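Local atomic coordinates of major capsid protein (Paramecium bursaria Chlorella virus 1, PDB entry 5TIP), a protein that forms the trimeric, glycosylated building blocks that self-assemble into the large icosahedral capsid of a chlorella virus. Residues 77-88 and 128-138. Numbering follows the deposited sequence.
Sequences KGGNGGTTYYPA and YRRMTDWVNNE. With FUC (alpha-L-fucopyranose), chain F; GLA (alpha-D-galactopyranose), chain B; XYP (beta-D-xylopyranose), chain C.
Asp133 OD2 accepts from three nitrogens: Tyr86 N, Arg129 NE and Arg129 NH2. Residues 77-86 form a loop leading into helix 87-91, and residues 128-138 run from helix 122-132 into a loop; both belong to the N-terminal jelly roll of this double jelly-roll protein. Tyr86 N, at the N-cap of helix 87-91, comes from above the carboxylate plane, 3.0 Å from Asp133 OD2 and nearly straight at 167°. Arg129 grips the same oxygen side-on in a salt bridge, within its guanidinium plane. The other oxygen, Asp133 OD1, takes Thr84 OG1 at 2.9 Å on its syn lone pair. Bonds to both oxygens should fix the carboxylate's rotation. The extended Arg129 chain runs across one face of the Tyr86 ring, with Arg129 CD 3.4 Å from Tyr86 OH. Arg129 NH2 also bonds Gly300 O. Ala88 N to Thr132 O ties the helix start again.

Lys77 lies over one face of Trp134, its CD 3.6 Å from the five-membered ring centroid. Bends at chi3 and chi4 (-53° and -65°) carry Lys77 NZ past the indole to Glu138 O, 3.2 Å away and above its carbonyl plane; Lys77 NZ also donates to Gly79 O. The type II beta turn Asn80-Thr83 supplies Asn80, Gly81 and Gly82 to a glycan pocket that includes Asn137. There Gly81 N donates to xylose O2 at 2.9 Å, and galactose O6 donates to Gly82 O at 2.7 Å.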
# COMPACT_ATOMS: atom_id res chain seq x y z
N LYS A 77 5.28 17.28 25.82
CA LYS A 77 3.91 17.74 25.61
C LYS A 77 3.32 18.29 26.90
O LYS A 77 3.62 17.81 28.00
CB LYS A 77 3.04 16.60 25.07
CG LYS A 77 2.76 15.48 26.05
CD LYS A 77 2.36 14.19 25.33
CE LYS A 77 1.21 14.41 24.37
NZ LYS A 77 -0.05 14.80 25.06
N GLY A 78 2.50 19.33 26.76
CA GLY A 78 1.86 19.98 27.89
C GLY A 78 0.39 19.71 28.05
O GLY A 78 -0.26 20.36 28.88
N GLY A 79 -0.18 18.77 27.29
CA GLY A 79 -1.57 18.40 27.42
C GLY A 79 -1.73 16.89 27.42
O GLY A 79 -0.76 16.15 27.30
N ASN A 80 -2.99 16.46 27.56
CA ASN A 80 -3.28 15.04 27.62
C ASN A 80 -3.53 14.46 26.24
O ASN A 80 -2.98 14.94 25.25
CB ASN A 80 -4.48 14.79 28.54
CG ASN A 80 -4.15 15.04 30.00
OD1 ASN A 80 -3.06 14.70 30.47
ND2 ASN A 80 -5.08 15.65 30.72
N GLY A 81 -4.37 13.42 26.16
CA GLY A 81 -4.58 12.74 24.90
C GLY A 81 -5.33 13.62 23.91
O GLY A 81 -6.31 14.28 24.25
N GLY A 82 -4.85 13.61 22.66
CA GLY A 82 -5.53 14.33 21.60
C GLY A 82 -5.37 15.83 21.64
O GLY A 82 -6.22 16.54 21.10
N THR A 83 -4.30 16.34 22.25
CA THR A 83 -4.09 17.77 22.36
C THR A 83 -2.96 18.27 21.46
O THR A 83 -2.61 19.45 21.51
CB THR A 83 -3.80 18.16 23.81
OG1 THR A 83 -2.67 17.43 24.29
CG2 THR A 83 -5.01 17.86 24.68
N THR A 84 -2.39 17.40 20.63
CA THR A 84 -1.37 17.79 19.67
C THR A 84 -1.76 17.29 18.29
O THR A 84 -2.47 16.29 18.15
CB THR A 84 0.02 17.24 20.05
OG1 THR A 84 -0.04 15.81 20.15
CG2 THR A 84 0.49 17.82 21.37
N TYR A 85 -1.28 17.99 17.26
CA TYR A 85 -1.53 17.61 15.87
C TYR A 85 -0.26 17.89 15.07
O TYR A 85 -0.03 19.03 14.66
CB TYR A 85 -2.73 18.36 15.30
CG TYR A 85 -3.19 17.84 13.95
CD1 TYR A 85 -3.75 16.58 13.83
CD2 TYR A 85 -3.08 18.62 12.81
CE1 TYR A 85 -4.18 16.10 12.61
CE2 TYR A 85 -3.51 18.15 11.58
CZ TYR A 85 -4.06 16.89 11.49
OH TYR A 85 -4.49 16.41 10.27
N TYR A 86 0.54 16.86 14.86
CA TYR A 86 1.81 16.95 14.15
C TYR A 86 2.68 18.10 14.67
O TYR A 86 3.05 19.00 13.91
CB TYR A 86 1.57 17.10 12.65
CG TYR A 86 0.92 15.89 12.01
CD1 TYR A 86 1.68 14.85 11.50
CD2 TYR A 86 -0.46 15.79 11.92
CE1 TYR A 86 1.09 13.75 10.92
CE2 TYR A 86 -1.07 14.69 11.34
CZ TYR A 86 -0.29 13.67 10.84
OH TYR A 86 -0.88 12.57 10.26
N PRO A 87 3.03 18.10 15.96
CA PRO A 87 3.77 19.25 16.51
C PRO A 87 5.18 19.37 15.96
O PRO A 87 5.66 20.49 15.73
CB PRO A 87 3.76 18.98 18.02
CG PRO A 87 3.66 17.50 18.12
CD PRO A 87 2.79 17.07 16.98
N ALA A 88 5.86 18.25 15.73
CA ALA A 88 7.21 18.31 15.16
C ALA A 88 7.19 18.80 13.73
O ALA A 88 8.14 19.46 13.28
CB ALA A 88 7.87 16.94 15.24
N TYR A 128 4.88 8.06 9.49
CA TYR A 128 5.26 9.46 9.49
C TYR A 128 4.65 10.20 10.68
O TYR A 128 5.28 11.12 11.22
CB TYR A 128 4.84 10.12 8.18
CG TYR A 128 5.08 11.62 8.13
CD1 TYR A 128 6.34 12.13 7.85
CD2 TYR A 128 4.05 12.52 8.35
CE1 TYR A 128 6.57 13.49 7.80
CE2 TYR A 128 4.26 13.88 8.30
CZ TYR A 128 5.53 14.36 8.03
OH TYR A 128 5.74 15.72 7.98
N ARG A 129 3.43 9.83 11.10
CA ARG A 129 2.85 10.47 12.27
C ARG A 129 3.51 9.99 13.56
O ARG A 129 3.59 10.75 14.53
CB ARG A 129 1.34 10.25 12.33
CG ARG A 129 0.69 11.11 13.41
CD ARG A 129 -0.82 11.13 13.34
NE ARG A 129 -1.35 12.06 14.33
CZ ARG A 129 -2.64 12.30 14.53
NH1 ARG A 129 -3.56 11.68 13.80
NH2 ARG A 129 -3.02 13.16 15.46
N ARG A 130 3.97 8.74 13.60
CA ARG A 130 4.79 8.30 14.72
C ARG A 130 6.04 9.15 14.85
O ARG A 130 6.50 9.44 15.96
CB ARG A 130 5.17 6.83 14.57
CG ARG A 130 4.03 5.84 14.62
CD ARG A 130 4.57 4.44 14.39
NE ARG A 130 5.46 4.01 15.47
CZ ARG A 130 6.41 3.09 15.33
NH1 ARG A 130 6.62 2.53 14.15
NH2 ARG A 130 7.17 2.76 16.36
N MET A 131 6.61 9.57 13.72
CA MET A 131 7.84 10.33 13.72
C MET A 131 7.63 11.80 14.05
O MET A 131 8.61 12.50 14.35
CB MET A 131 8.54 10.21 12.36
CG MET A 131 8.99 8.81 12.00
SD MET A 131 9.39 8.65 10.25
CE MET A 131 10.66 9.89 10.07
N THR A 132 6.40 12.30 13.98
CA THR A 132 6.15 13.73 14.15
C THR A 132 5.06 14.04 15.16
O THR A 132 4.66 15.21 15.27
CB THR A 132 5.79 14.37 12.80
OG1 THR A 132 4.64 13.70 12.25
CG2 THR A 132 6.95 14.27 11.83
N ASP A 133 4.56 13.06 15.91
CA ASP A 133 3.44 13.31 16.81
C ASP A 133 3.38 12.21 17.86
O ASP A 133 4.00 11.15 17.72
CB ASP A 133 2.12 13.40 16.04
CG ASP A 133 1.03 14.09 16.83
OD1 ASP A 133 1.25 14.40 18.02
OD2 ASP A 133 -0.06 14.32 16.26
N TRP A 134 2.64 12.49 18.93
CA TRP A 134 2.28 11.47 19.91
C TRP A 134 1.03 10.75 19.44
O TRP A 134 0.01 11.38 19.15
CB TRP A 134 2.03 12.10 21.29
CG TRP A 134 3.27 12.53 22.01
CD1 TRP A 134 4.07 11.75 22.79
CD2 TRP A 134 3.83 13.85 22.05
NE1 TRP A 134 5.11 12.50 23.30
CE2 TRP A 134 4.98 13.79 22.86
CE3 TRP A 134 3.48 15.07 21.47
CZ2 TRP A 134 5.78 14.90 23.10
CZ3 TRP A 134 4.27 16.18 21.72
CH2 TRP A 134 5.41 16.08 22.52
N VAL A 135 1.10 9.42 19.36
CA VAL A 135 0.01 8.64 18.77
C VAL A 135 -0.41 7.51 19.70
O VAL A 135 -1.15 6.61 19.29
CB VAL A 135 0.42 8.07 17.40
CG1 VAL A 135 0.70 9.19 16.42
CG2 VAL A 135 1.63 7.16 17.54
N ASN A 136 0.04 7.54 20.95
CA ASN A 136 -0.24 6.48 21.91
C ASN A 136 -0.89 7.01 23.19
O ASN A 136 -0.68 6.46 24.27
CB ASN A 136 1.02 5.69 22.23
CG ASN A 136 1.55 4.94 21.02
OD1 ASN A 136 2.52 5.36 20.38
ND2 ASN A 136 0.91 3.83 20.69
N ASN A 137 -1.67 8.09 23.07
CA ASN A 137 -2.47 8.63 24.17
C ASN A 137 -1.60 9.08 25.34
O ASN A 137 -1.95 8.90 26.51
CB ASN A 137 -3.51 7.61 24.64
CG ASN A 137 -4.32 7.03 23.50
OD1 ASN A 137 -4.55 7.69 22.49
ND2 ASN A 137 -4.74 5.78 23.65
N GLU A 138 -0.44 9.67 25.03
CA GLU A 138 0.47 10.10 26.07
C GLU A 138 -0.11 11.28 26.85
O GLU A 138 -0.95 12.04 26.36
CB GLU A 138 1.83 10.48 25.48
CG GLU A 138 2.64 9.31 24.95
CD GLU A 138 2.31 8.95 23.51
OE1 GLU A 138 1.23 9.34 23.03
OE2 GLU A 138 3.15 8.29 22.86
C1 FUC F . -8.82 11.81 23.19
C2 FUC F . -9.62 12.33 24.38
C3 FUC F . -10.11 11.14 25.19
C4 FUC F . -8.91 10.31 25.64
C5 FUC F . -8.09 9.91 24.42
C6 FUC F . -6.86 9.11 24.81
O2 FUC F . -10.72 13.11 23.91
O3 FUC F . -10.87 11.58 26.32
O4 FUC F . -8.12 11.09 26.55
O5 FUC F . -7.70 11.09 23.71
C1 GLA B . -11.00 14.32 24.62
C2 GLA B . -12.31 14.75 23.96
C3 GLA B . -12.05 15.27 22.56
C4 GLA B . -10.97 16.34 22.58
C5 GLA B . -9.73 15.84 23.31
C6 GLA B . -8.69 16.94 23.40
O2 GLA B . -13.20 13.63 23.90
O3 GLA B . -13.26 15.82 22.02
O4 GLA B . -11.47 17.52 23.22
O5 GLA B . -10.08 15.41 24.63
O6 GLA B . -8.51 17.54 22.12
C1 XYP C . -7.87 10.41 27.76
C2 XYP C . -6.96 11.39 28.48
C3 XYP C . -6.82 11.01 29.94
C4 XYP C . -8.19 10.82 30.58
C5 XYP C . -9.05 9.90 29.73
O2 XYP C . -5.67 11.40 27.85
O3 XYP C . -6.10 12.04 30.64
O4 XYP C . -8.04 10.28 31.89
O5 XYP C . -9.14 10.43 28.41
O HOH W 1 -2.10 13.45 18.68
O HOH W 2 -3.66 11.38 10.73